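Mandelate racemase / muconate lactonizing enzyme (Burkholderia pseudomallei, PDB 2POD) is a member of the enolase superfamily with no established substrate, and probably acts as a lyase. Local coordinates at residues Thr6-Leu11 and Ala45-Trp50; Pro13-Asn18 and Glu390-Ala395; Ile117-Thr122 and Gly370-Pro375; Ser256-Ala261 and Thr286-Ile291; Gly326-Thr331 and Leu380-Met385. One frame throughout, in Å; residues are numbered along the deposited sequence.

Contact 1 of 5, residues Thr6-Leu11 and Ala45-Trp50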
# COMPACT_ATOMS: atom_id res chain seq x y z
N THR B 6 33.35 -8.29 39.41
CA THR B 6 33.36 -8.58 40.84
C THR B 6 32.30 -7.80 41.60
O THR B 6 31.76 -8.29 42.59
CB THR B 6 34.75 -8.33 41.46
OG1 THR B 6 35.26 -7.05 41.02
CG2 THR B 6 35.73 -9.43 41.05
N GLU B 7 32.00 -6.60 41.13
CA GLU B 7 31.30 -5.59 41.92
C GLU B 7 30.69 -4.50 41.03
O GLU B 7 31.33 -4.02 40.09
CB GLU B 7 32.27 -4.96 42.92
CG GLU B 7 31.63 -4.35 44.16
CD GLU B 7 32.67 -3.85 45.15
OE1 GLU B 7 32.93 -2.63 45.18
OE2 GLU B 7 33.23 -4.69 45.89
N ILE B 8 29.45 -4.11 41.33
CA ILE B 8 28.78 -3.01 40.64
C ILE B 8 28.32 -1.96 41.66
O ILE B 8 27.65 -2.28 42.63
CB ILE B 8 27.60 -3.52 39.73
CG1 ILE B 8 28.16 -4.21 38.47
CG2 ILE B 8 26.68 -2.37 39.31
CD1 ILE B 8 27.22 -5.17 37.80
N GLU B 9 28.69 -0.70 41.42
CA GLU B 9 28.40 0.39 42.35
C GLU B 9 27.53 1.43 41.68
O GLU B 9 27.85 1.88 40.59
CB GLU B 9 29.71 1.07 42.77
CG GLU B 9 30.42 0.45 43.94
CD GLU B 9 31.45 1.38 44.55
OE1 GLU B 9 31.21 1.89 45.67
OE2 GLU B 9 32.51 1.60 43.91
N THR B 10 26.44 1.83 42.33
CA THR B 10 25.69 3.01 41.88
C THR B 10 25.92 4.22 42.78
O THR B 10 26.03 4.10 44.00
CB THR B 10 24.19 2.73 41.75
OG1 THR B 10 23.67 2.28 43.01
CG2 THR B 10 23.92 1.68 40.67
N LEU B 11 25.99 5.39 42.16
CA LEU B 11 26.25 6.63 42.86
C LEU B 11 25.14 7.62 42.53
O LEU B 11 24.95 7.97 41.36
CB LEU B 11 27.60 7.23 42.43
CG LEU B 11 28.96 6.52 42.39
CD1 LEU B 11 30.03 7.58 42.58
CD2 LEU B 11 29.17 5.42 43.42
N ALA B 45 17.51 0.95 41.39
CA ALA B 45 16.81 -0.17 42.00
C ALA B 45 16.74 -1.38 41.06
O ALA B 45 16.88 -2.51 41.51
CB ALA B 45 15.42 0.24 42.46
N TYR B 46 16.55 -1.11 39.77
CA TYR B 46 16.59 -2.14 38.73
C TYR B 46 17.96 -2.83 38.63
O TYR B 46 18.03 -4.06 38.54
CB TYR B 46 16.19 -1.56 37.35
CG TYR B 46 16.67 -2.42 36.20
CD1 TYR B 46 17.79 -2.06 35.45
CD2 TYR B 46 16.02 -3.62 35.89
CE1 TYR B 46 18.24 -2.86 34.42
CE2 TYR B 46 16.47 -4.42 34.85
CZ TYR B 46 17.57 -4.04 34.12
OH TYR B 46 18.01 -4.84 33.10
N ILE B 47 19.03 -2.03 38.62
CA ILE B 47 20.39 -2.57 38.53
C ILE B 47 20.68 -3.58 39.65
O ILE B 47 21.12 -4.69 39.37
CB ILE B 47 21.45 -1.46 38.49
CG1 ILE B 47 21.43 -0.77 37.12
CG2 ILE B 47 22.86 -2.01 38.80
CD1 ILE B 47 22.28 0.50 37.05
N HIS B 48 20.36 -3.21 40.88
CA HIS B 48 20.63 -4.05 42.04
C HIS B 48 19.63 -5.21 42.19
O HIS B 48 19.97 -6.27 42.73
CB HIS B 48 20.72 -3.22 43.33
CG HIS B 48 21.82 -2.19 43.30
ND1 HIS B 48 23.15 -2.53 43.29
CD2 HIS B 48 21.78 -0.84 43.26
CE1 HIS B 48 23.89 -1.44 43.26
NE2 HIS B 48 23.08 -0.39 43.23
N GLU B 49 18.40 -5.01 41.69
CA GLU B 49 17.36 -6.05 41.77
C GLU B 49 17.54 -7.22 40.81
O GLU B 49 17.29 -8.37 41.17
CB GLU B 49 15.97 -5.43 41.60
CG GLU B 49 14.83 -6.32 42.06
CD GLU B 49 13.47 -5.68 41.85
OE1 GLU B 49 12.51 -6.10 42.53
OE2 GLU B 49 13.36 -4.75 41.03
N TRP B 50 17.98 -6.94 39.59
CA TRP B 50 17.95 -7.95 38.53
C TRP B 50 19.24 -8.02 37.71
O TRP B 50 19.76 -9.11 37.47
CB TRP B 50 16.74 -7.71 37.61
CG TRP B 50 16.52 -8.80 36.61
CD1 TRP B 50 15.88 -9.99 36.82
CD2 TRP B 50 16.93 -8.80 35.24
NE1 TRP B 50 15.87 -10.73 35.66
CE2 TRP B 50 16.50 -10.02 34.67
CE3 TRP B 50 17.61 -7.88 34.43
CZ2 TRP B 50 16.74 -10.34 33.34
CZ3 TRP B 50 17.84 -8.20 33.10
CH2 TRP B 50 17.41 -9.42 32.57
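In the N-terminal capping domain of the enolase superfamily, helix 40-55 packs on the antiparallel sheet, and this contact is where it meets strand 5-13. The axes of the two segments run nearly antiparallel, at 159°, and approach to 9.6 Å. Thr10 and His48 reach toward each other, tip to tip. His48 NE2 donates a hydrogen bond to Thr10 OG1 over 2.7 Å. The hydroxyl lies in the plane of the imidazole, only 3° out of it. A chi1 of 57° puts Thr10 OG1 between the backbone N and the carbonyl carbon, where it meets the tip of His48. It is also bonded to Glu44 OE1, so two polar groups grip this buried oxygen. The acidic partner would probably strengthen the pull on the imidazole N-H. Thr10 CG2 lies 3.4 Å from His48 NE2. Ile8 O also lies at the ring edge, 3.9 Å from His48 CE1. Beside this polar pair, Ile8 CG2 touches Ile47 CG2 at 3.9 Å, and the two side chains cross at about a right angle. Ile47 CD1 extends to Thr10 CG2. Around the contact, Ile47 also packs on Val22 of strand 19-26 and Leu89 of helix 81-101, while His48 touches Arg397 and Thr399 of strand 394-400.

Contact 2 of 5, residues Pro13-Asn18 and Glu390-Ala395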
# COMPACT_ATOMS: atom_id res chain seq x y z
N PRO B 13 24.19 11.39 43.42
CA PRO B 13 24.46 12.66 44.10
C PRO B 13 23.20 13.48 44.30
O PRO B 13 22.47 13.73 43.34
CB PRO B 13 25.43 13.37 43.15
CG PRO B 13 25.23 12.72 41.80
CD PRO B 13 24.49 11.43 41.98
N GLU B 14 22.91 13.89 45.54
CA GLU B 14 21.67 14.63 45.80
C GLU B 14 21.62 16.07 45.31
O GLU B 14 20.55 16.67 45.22
CB GLU B 14 21.18 14.50 47.25
CG GLU B 14 22.25 14.46 48.31
CD GLU B 14 21.66 14.48 49.71
OE1 GLU B 14 21.04 13.47 50.12
OE2 GLU B 14 21.81 15.52 50.39
N GLU B 15 22.78 16.62 44.97
CA GLU B 15 22.86 17.92 44.30
C GLU B 15 22.38 17.85 42.85
O GLU B 15 21.86 18.84 42.32
CB GLU B 15 24.27 18.52 44.36
CG GLU B 15 25.39 17.50 44.53
CD GLU B 15 25.77 17.26 45.99
OE1 GLU B 15 25.61 16.11 46.46
OE2 GLU B 15 26.24 18.21 46.66
N PHE B 16 22.57 16.70 42.21
CA PHE B 16 22.00 16.43 40.88
C PHE B 16 21.15 15.16 40.92
O PHE B 16 21.61 14.08 40.52
CB PHE B 16 23.11 16.31 39.82
CG PHE B 16 24.21 17.32 39.98
CD1 PHE B 16 24.03 18.64 39.55
CD2 PHE B 16 25.43 16.97 40.57
CE1 PHE B 16 25.05 19.59 39.71
CE2 PHE B 16 26.45 17.91 40.73
CZ PHE B 16 26.26 19.22 40.30
N PRO B 17 19.90 15.27 41.43
CA PRO B 17 19.12 14.08 41.76
C PRO B 17 18.59 13.28 40.56
O PRO B 17 18.14 12.14 40.73
CB PRO B 17 17.97 14.64 42.61
CG PRO B 17 17.82 16.05 42.17
CD PRO B 17 19.18 16.52 41.73
N ASN B 18 18.65 13.85 39.35
CA ASN B 18 18.33 13.09 38.14
C ASN B 18 19.47 12.18 37.67
O ASN B 18 19.25 11.26 36.87
CB ASN B 18 17.90 14.02 37.01
CG ASN B 18 16.52 14.59 37.21
OD1 ASN B 18 16.28 15.77 36.93
ND2 ASN B 18 15.58 13.76 37.67
N GLU B 390 33.45 13.24 48.77
CA GLU B 390 33.74 14.29 49.74
C GLU B 390 33.19 15.65 49.31
O GLU B 390 32.60 16.36 50.12
CB GLU B 390 35.25 14.38 50.00
CG GLU B 390 35.78 13.39 51.04
CD GLU B 390 35.73 11.94 50.56
OE1 GLU B 390 36.49 11.59 49.64
OE2 GLU B 390 34.92 11.17 51.11
N ARG B 391 33.39 16.00 48.04
CA ARG B 391 32.84 17.24 47.46
C ARG B 391 31.31 17.19 47.36
O ARG B 391 30.64 18.21 47.52
CB ARG B 391 33.43 17.51 46.07
CG ARG B 391 34.90 17.16 45.92
CD ARG B 391 35.20 16.67 44.51
NE ARG B 391 35.56 17.76 43.61
CZ ARG B 391 36.80 18.09 43.28
NH1 ARG B 391 37.02 19.10 42.45
NH2 ARG B 391 37.83 17.41 43.76
N LEU B 392 30.78 16.00 47.10
CA LEU B 392 29.36 15.81 46.84
C LEU B 392 28.77 14.84 47.86
O LEU B 392 29.43 13.87 48.25
CB LEU B 392 29.16 15.26 45.43
CG LEU B 392 28.83 16.20 44.26
CD1 LEU B 392 29.89 17.28 44.02
CD2 LEU B 392 28.62 15.38 43.00
N THR B 393 27.54 15.10 48.28
CA THR B 393 26.78 14.14 49.07
C THR B 393 26.21 13.05 48.17
O THR B 393 25.27 13.29 47.41
CB THR B 393 25.63 14.82 49.84
OG1 THR B 393 26.02 16.14 50.24
CG2 THR B 393 25.22 13.99 51.05
N ILE B 394 26.78 11.85 48.25
CA ILE B 394 26.50 10.79 47.29
C ILE B 394 25.94 9.56 48.00
O ILE B 394 26.61 8.93 48.83
CB ILE B 394 27.75 10.45 46.43
CG1 ILE B 394 28.07 11.60 45.47
CG2 ILE B 394 27.54 9.16 45.63
CD1 ILE B 394 29.44 11.51 44.81
N ALA B 395 24.70 9.21 47.67
CA ALA B 395 24.11 7.97 48.15
C ALA B 395 24.64 6.79 47.33
O ALA B 395 24.36 6.68 46.13
CB ALA B 395 22.60 8.04 48.11
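Pro13 and Ile394 form an antiparallel, non-hydrogen-bonded beta pair with CA atoms 4.2 Å apart, and a type I turn from Pro13 to Phe16 starts at this pair. Glu14 N donates to Thr393 O over 3.1 Å, and the N-H points almost straight at its acceptor, at 164°. The donor stands nearly on the line of the C=O bond. Pro13 CA makes a CA-H...O contact to the same oxygen. On the side chains, Pro13 CB touches both Leu392 CD2, at 3.8 Å, and Ile394 CG1. Leu392 CD2 continues to Phe16 CE2, at 4.0 Å. It meets the ring at its edge, close to the ring plane, and the two side chains cross at about a right angle. The Glu15 chain bends at chi2 (-93°), which turns CD back over Leu392, 3.7 Å from its CG. Its carboxylate then reaches the backbone beyond, where Glu15 OE1 accepts a weak hydrogen bond from Thr393 N at 2.8 Å. Thr393 O is only 3.0 Å from Glu15 OE1. Both are acceptors, so the approach is probably unfavourable. Farther out, the Glu14 chain, extended beyond CG, crosses Thr393 at a slant, and its CD comes 3.8 Å from Thr393 CG2. Phe16 stacks on Trp356 and touches Leu360, which ties the turn to the C-terminal domain; Leu392 also touches Leu360. The arrangement is the end of an antiparallel strand pair: strand 5-13 turns away here, and strand 394-400, the returning C-terminal strand, starts beside it to complete the sheet of the capping domain.

Contact 3 of 5, residues Ile117-Thr122 and Gly370-Pro375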
# COMPACT_ATOMS: atom_id res chain seq x y z
N ILE B 117 34.04 17.04 15.84
CA ILE B 117 32.73 17.22 15.24
C ILE B 117 32.14 18.56 15.64
O ILE B 117 32.35 19.01 16.77
CB ILE B 117 31.76 16.05 15.57
CG1 ILE B 117 30.43 16.20 14.83
CG2 ILE B 117 31.60 15.85 17.07
CD1 ILE B 117 29.57 14.98 14.83
N ARG B 118 31.45 19.20 14.70
CA ARG B 118 30.63 20.38 14.96
C ARG B 118 29.70 20.18 16.15
O ARG B 118 29.03 19.15 16.27
CB ARG B 118 29.82 20.73 13.71
CG ARG B 118 29.08 22.05 13.77
CD ARG B 118 28.59 22.45 12.40
NE ARG B 118 27.70 23.60 12.44
CZ ARG B 118 26.38 23.53 12.28
NH1 ARG B 118 25.78 22.37 12.05
NH2 ARG B 118 25.66 24.65 12.33
N THR B 119 29.69 21.16 17.04
CA THR B 119 28.75 21.17 18.15
C THR B 119 27.63 22.17 17.90
O THR B 119 27.77 23.06 17.07
CB THR B 119 29.47 21.42 19.50
OG1 THR B 119 28.66 20.91 20.57
CG2 THR B 119 29.76 22.91 19.74
N TYR B 120 26.52 21.98 18.60
CA TYR B 120 25.47 22.99 18.68
C TYR B 120 25.06 23.17 20.13
O TYR B 120 25.15 22.23 20.93
CB TYR B 120 24.25 22.63 17.81
CG TYR B 120 23.32 21.56 18.32
CD1 TYR B 120 22.17 21.88 19.05
CD2 TYR B 120 23.57 20.21 18.07
CE1 TYR B 120 21.30 20.89 19.52
CE2 TYR B 120 22.71 19.21 18.53
CZ TYR B 120 21.58 19.56 19.26
OH TYR B 120 20.73 18.58 19.71
N ASN B 121 24.62 24.38 20.47
CA ASN B 121 24.33 24.70 21.86
C ASN B 121 22.85 24.62 22.19
O ASN B 121 22.04 25.37 21.66
CB ASN B 121 24.89 26.07 22.27
CG ASN B 121 25.04 26.21 23.78
OD1 ASN B 121 25.93 25.62 24.39
ND2 ASN B 121 24.14 26.98 24.39
N THR B 122 22.51 23.68 23.06
CA THR B 122 21.18 23.63 23.63
C THR B 122 21.09 24.70 24.72
O THR B 122 21.73 24.60 25.77
CB THR B 122 20.88 22.21 24.15
OG1 THR B 122 20.83 21.32 23.04
CG2 THR B 122 19.55 22.14 24.90
N GLY B 370 33.35 26.15 17.79
CA GLY B 370 32.08 25.51 17.46
C GLY B 370 32.19 24.02 17.21
O GLY B 370 31.32 23.44 16.55
N HIS B 371 33.25 23.41 17.73
CA HIS B 371 33.58 22.02 17.44
C HIS B 371 34.06 21.32 18.71
O HIS B 371 34.70 21.94 19.55
CB HIS B 371 34.67 21.94 16.35
CG HIS B 371 34.15 22.07 14.95
ND1 HIS B 371 34.17 21.02 14.06
CD2 HIS B 371 33.61 23.12 14.29
CE1 HIS B 371 33.65 21.42 12.91
NE2 HIS B 371 33.31 22.68 13.02
N ILE B 372 33.76 20.03 18.82
CA ILE B 372 33.96 19.27 20.06
C ILE B 372 34.72 17.96 19.75
O ILE B 372 34.57 17.39 18.67
CB ILE B 372 32.60 19.04 20.82
CG1 ILE B 372 32.80 18.42 22.21
CG2 ILE B 372 31.60 18.22 19.99
CD1 ILE B 372 31.53 18.31 23.05
N THR B 373 35.55 17.52 20.70
CA THR B 373 36.32 16.28 20.57
C THR B 373 36.42 15.57 21.91
O THR B 373 35.98 16.10 22.92
CB THR B 373 37.72 16.54 19.96
OG1 THR B 373 38.37 15.29 19.68
CG2 THR B 373 38.59 17.38 20.90
N VAL B 374 36.99 14.36 21.93
CA VAL B 374 37.08 13.57 23.17
C VAL B 374 38.27 14.01 24.04
O VAL B 374 39.24 14.57 23.53
CB VAL B 374 37.17 12.04 22.88
CG1 VAL B 374 35.86 11.53 22.31
CG2 VAL B 374 38.33 11.70 21.96
N PRO B 375 38.21 13.75 25.37
CA PRO B 375 39.44 13.65 26.16
C PRO B 375 40.32 12.47 25.72
O PRO B 375 39.79 11.41 25.36
CB PRO B 375 38.93 13.41 27.58
CG PRO B 375 37.56 12.85 27.41
CD PRO B 375 37.01 13.55 26.21
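Ile117 and Ile372 face each other as an antiparallel hydrogen-bonded pair, where strand 371-373 joins strand 117-122 of the enolase-type barrel sheet. Ile117 N donates to Ile372 O over 2.9 Å, in the carbonyl plane. Ile372 N returns a bond of 2.7 Å to Ile117 O. Two residues on, Thr119 N donates to Gly370 O over 2.8 Å, from above the carbonyl plane. The strand segments cross at 116°, and two pairs are bridged, Ile117 with Ile372 and Arg118 with His371. On one face of the sheet, Ile117 CG2 meets Ile372 CG2 at 3.8 Å. The latter also lies 3.9 Å from Thr119 CB, where the side chains cross at about a right angle. On the other face, Arg118 CA stands over the centre of the His371 ring in a CH-pi contact, 3.7 Å from the centroid and 11° off the normal. Arg118 extends away, CG anti to the backbone N (chi1 -172°). Its guanidinium is held by Asp216 (salt bridge) and Thr173, with a cation-pi contact to Tyr191 of a neighbouring subunit. Val367 of strand 366-368 packs on both Thr119 and Ile372. Thr119 OG1 is bonded to Gln346 O and Ser348 OG, which fixes its rotation.

Contact 4 of 5, residues Ser256-Ala261 and Thr286-Ile291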
# COMPACT_ATOMS: atom_id res chain seq x y z
N SER B 256 1.69 8.03 13.10
CA SER B 256 1.17 9.39 13.03
C SER B 256 2.16 10.44 12.50
O SER B 256 1.80 11.60 12.29
CB SER B 256 0.65 9.82 14.41
OG SER B 256 -0.70 9.43 14.60
N LEU B 257 3.41 10.03 12.29
CA LEU B 257 4.50 10.98 12.08
C LEU B 257 4.57 11.52 10.66
O LEU B 257 4.96 12.67 10.45
CB LEU B 257 5.84 10.38 12.50
CG LEU B 257 7.02 11.33 12.69
CD1 LEU B 257 6.70 12.47 13.65
CD2 LEU B 257 8.22 10.55 13.16
N LYS B 258 4.18 10.70 9.68
CA LYS B 258 4.28 11.07 8.27
C LYS B 258 3.36 12.23 7.91
O LYS B 258 3.68 13.03 7.04
CB LYS B 258 4.02 9.87 7.35
CG LYS B 258 5.03 9.75 6.20
CD LYS B 258 4.64 10.54 4.97
CE LYS B 258 5.85 11.23 4.33
NZ LYS B 258 6.62 10.34 3.41
N ARG B 259 2.23 12.30 8.59
CA ARG B 259 1.34 13.44 8.53
C ARG B 259 1.99 14.75 8.96
O ARG B 259 1.81 15.77 8.30
CB ARG B 259 0.06 13.17 9.30
CG ARG B 259 -0.83 12.14 8.61
CD ARG B 259 -2.20 12.05 9.22
NE ARG B 259 -2.95 13.30 9.06
CZ ARG B 259 -4.11 13.56 9.65
NH1 ARG B 259 -4.67 12.67 10.45
NH2 ARG B 259 -4.69 14.73 9.44
N TYR B 260 2.76 14.72 10.05
CA TYR B 260 3.57 15.88 10.42
C TYR B 260 4.65 16.20 9.40
O TYR B 260 4.77 17.35 8.96
CB TYR B 260 4.15 15.79 11.84
CG TYR B 260 4.90 17.05 12.23
CD1 TYR B 260 6.25 17.21 11.91
CD2 TYR B 260 4.25 18.10 12.88
CE1 TYR B 260 6.93 18.37 12.22
CE2 TYR B 260 4.93 19.27 13.20
CZ TYR B 260 6.28 19.39 12.87
OH TYR B 260 6.99 20.52 13.17
N ALA B 261 5.44 15.19 9.02
CA ALA B 261 6.59 15.37 8.12
C ALA B 261 6.23 16.00 6.78
O ALA B 261 6.91 16.92 6.32
CB ALA B 261 7.31 14.07 7.91
N THR B 286 8.45 4.66 8.88
CA THR B 286 7.49 5.75 8.62
C THR B 286 7.81 6.59 7.37
O THR B 286 6.90 7.19 6.79
CB THR B 286 7.32 6.70 9.83
OG1 THR B 286 8.52 7.47 10.03
CG2 THR B 286 6.98 5.92 11.09
N ASN B 287 9.08 6.61 6.98
CA ASN B 287 9.65 7.55 6.00
C ASN B 287 9.41 9.03 6.32
O ASN B 287 9.19 9.85 5.43
CB ASN B 287 9.24 7.20 4.56
CG ASN B 287 9.70 5.81 4.15
OD1 ASN B 287 10.90 5.55 4.03
ND2 ASN B 287 8.75 4.90 3.93
N ALA B 288 9.50 9.36 7.61
CA ALA B 288 9.09 10.66 8.10
C ALA B 288 10.23 11.41 8.78
O ALA B 288 10.23 12.64 8.83
CB ALA B 288 7.90 10.52 9.05
N ALA B 289 11.22 10.69 9.30
CA ALA B 289 12.34 11.32 9.98
C ALA B 289 13.38 11.81 8.97
O ALA B 289 13.63 11.16 7.96
CB ALA B 289 12.97 10.39 10.97
N GLY B 290 13.96 12.97 9.27
CA GLY B 290 15.11 13.47 8.53
C GLY B 290 16.41 13.30 9.30
O GLY B 290 17.45 13.01 8.72
N ILE B 291 16.35 13.49 10.62
CA ILE B 291 17.52 13.30 11.46
C ILE B 291 17.18 12.27 12.53
O ILE B 291 16.19 12.41 13.23
CB ILE B 291 18.04 14.63 12.11
CG1 ILE B 291 18.49 15.61 11.02
CG2 ILE B 291 19.25 14.36 13.03
CD1 ILE B 291 17.52 16.71 10.75
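Ala288 sits against helix 257-263 at Lys258 and Ala261, in the C-terminal barrel domain of the enolase fold. Here the chain leaves helix 276-285, with Asn287 at positive phi, 54°, and turns toward strand 289-294. The apolar contacts centre on the methyl of Ala288. Its CB lies 3.8 Å from Leu257 CG and 3.8 Å from Ala261 CB. It also comes 3.7 Å from Lys258 CA, so it rests directly on the helix backbone. Leu257 CG is anti to the backbone N, chi1 -165°, and this swings it to the methyl. Leu257 and Ala261 also touch Val268 of strand 268-270, and Leu257 packs on Leu283. The polar contacts are few and weak. Within the turn, Ala288 N makes a weak bond to Thr286 OG1, whose firmer partner is Leu283 O. Ala289 O accepts a hydrogen bond from Arg259 NH1 of a neighbouring subunit, so the turn also belongs to a subunit interface. Lys258 spans both kinds of contact. Its CG lies 3.2 Å from Thr286 O. The chain beyond is bent at chi2, chi3 and chi4, and its end curls to the turn, where Lys258 NZ makes a weak hydrogen bond of 3.3 Å to Asn287 O.

Contact 5 of 5, residues Gly326-Thr331 and Leu380-Met385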
# COMPACT_ATOMS: atom_id res chain seq x y z
N GLY B 326 24.42 14.47 31.82
CA GLY B 326 25.67 14.34 32.57
C GLY B 326 26.93 14.32 31.71
O GLY B 326 26.83 14.15 30.49
N PRO B 327 28.12 14.50 32.33
CA PRO B 327 29.39 14.57 31.61
C PRO B 327 29.83 13.28 30.93
O PRO B 327 30.51 13.33 29.89
CB PRO B 327 30.39 14.96 32.71
CG PRO B 327 29.77 14.49 33.97
CD PRO B 327 28.30 14.70 33.78
N VAL B 328 29.47 12.13 31.50
CA VAL B 328 29.90 10.84 30.96
C VAL B 328 29.15 10.53 29.66
O VAL B 328 29.75 10.04 28.70
CB VAL B 328 29.75 9.69 31.99
CG1 VAL B 328 29.87 8.31 31.34
CG2 VAL B 328 30.76 9.85 33.09
N VAL B 329 27.86 10.86 29.65
CA VAL B 329 27.03 10.77 28.44
C VAL B 329 27.55 11.66 27.31
O VAL B 329 27.66 11.20 26.17
CB VAL B 329 25.52 10.99 28.75
CG1 VAL B 329 24.72 11.40 27.52
CG2 VAL B 329 24.94 9.73 29.34
N LEU B 330 27.93 12.90 27.64
CA LEU B 330 28.50 13.84 26.66
C LEU B 330 29.79 13.32 26.03
O LEU B 330 30.08 13.58 24.87
CB LEU B 330 28.75 15.21 27.31
CG LEU B 330 28.90 16.52 26.51
CD1 LEU B 330 30.25 17.17 26.71
CD2 LEU B 330 28.55 16.47 25.03
N THR B 331 30.56 12.58 26.82
CA THR B 331 31.86 12.08 26.42
C THR B 331 31.70 10.86 25.53
O THR B 331 32.32 10.79 24.47
CB THR B 331 32.69 11.72 27.66
OG1 THR B 331 32.71 12.85 28.54
CG2 THR B 331 34.11 11.35 27.29
N LEU B 380 36.48 5.81 27.81
CA LEU B 380 35.95 7.17 27.79
C LEU B 380 37.05 8.24 27.78
O LEU B 380 36.90 9.28 27.14
CB LEU B 380 35.02 7.41 28.99
CG LEU B 380 33.82 6.51 29.26
CD1 LEU B 380 33.42 6.64 30.71
CD2 LEU B 380 32.65 6.90 28.37
N GLY B 381 38.13 7.99 28.52
CA GLY B 381 39.19 8.98 28.68
C GLY B 381 38.92 9.94 29.83
O GLY B 381 39.55 10.99 29.94
N LEU B 382 37.97 9.57 30.69
CA LEU B 382 37.81 10.18 32.00
C LEU B 382 37.46 9.14 33.05
O LEU B 382 37.00 8.05 32.72
CB LEU B 382 36.76 11.32 31.97
CG LEU B 382 35.30 11.06 31.58
CD1 LEU B 382 34.47 10.50 32.71
CD2 LEU B 382 34.65 12.34 31.09
N GLU B 383 37.70 9.50 34.31
CA GLU B 383 37.07 8.87 35.46
C GLU B 383 36.35 9.95 36.26
O GLU B 383 36.54 11.15 36.03
CB GLU B 383 38.13 8.21 36.34
CG GLU B 383 38.99 7.18 35.63
CD GLU B 383 40.28 6.89 36.37
OE1 GLU B 383 40.37 5.80 36.97
OE2 GLU B 383 41.18 7.75 36.35
N LEU B 384 35.52 9.52 37.22
CA LEU B 384 35.13 10.39 38.32
C LEU B 384 36.36 10.81 39.12
O LEU B 384 37.27 10.00 39.34
CB LEU B 384 34.12 9.69 39.24
CG LEU B 384 32.72 9.40 38.68
CD1 LEU B 384 31.98 8.42 39.57
CD2 LEU B 384 31.92 10.67 38.50
N MSE B 385 36.38 12.08 39.52
CA MSE B 385 37.27 12.60 40.56
C MSE B 385 37.45 11.62 41.73
O MSE B 385 36.47 11.07 42.23
CB MSE B 385 36.73 13.93 41.08
CG MSE B 385 37.76 15.03 41.18
SE MSE B 385 38.74 15.31 39.52
CE MSE B 385 38.16 17.14 39.12
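Val328 CG1 is anti to the backbone N, chi1 166°, which sends its two methyls to different leucines: CG1 meets Leu380 CD1 at 4.0 Å, and CG2 meets Leu382 CD1 at 3.8 Å. The Val328 and Leu380 side chains cross at about a right angle. Thr331 and Leu382 instead reach toward each other, tip to tip. Leu382 CD2 comes 3.2 Å from Thr331 OG1 and 4.0 Å from Thr331 CG2. That hydroxyl is satisfied inside its own helix, where Thr331 OG1 donates to Pro327 O over 2.6 Å. With chi1 -53°, Thr331 OG1 lies beside the backbone N, and CG2 is anti to it, 3.5 Å from Leu380 O. No hydrogen bond joins the two segments. Leu380 O is held by His335 NE2, and Leu380 N by Asp95 OD1. Gly326 is the N-cap of helix 327-339. Glu35 accepts from both Val328 N and Val329 N, so its carboxylate meets the first turn and would probably be stabilised by the helix dipole. Leu33 of strand 31-37 touches Val328, Leu380 and Leu382, while Ile91 of helix 81-101 packs on Val328 and Leu380. This is a buried, apolar junction between the capping domain and the barrel domain, the two-domain arrangement of the enolase superfamily, with helix 327-339 and the loop after strand 371-373 packed together against the cap.

Contacts 1 and 2 share the antiparallel sheet of the N-terminal domain. Their centres are 17 Å apart, and they touch where Leu11 CB meets Ile394 CG2 at 3.7 Å. Contact 5 links this domain to the barrel. Leu11 CD1 reaches Leu384 CD1, and Pro375 of contact 3 packs on Thr331, Leu380 and Gly381. The centres of contacts 3 and 5 are 15 Å apart. Contact 4 stands apart, with its centre 27 Å from that of contact 3, although both reach the barrel sheet. A sodium ion is bound by Glu220, Glu246 and Glu272. The side chain of Thr119 in contact 3 is about 14 Å from a bound sodium ion.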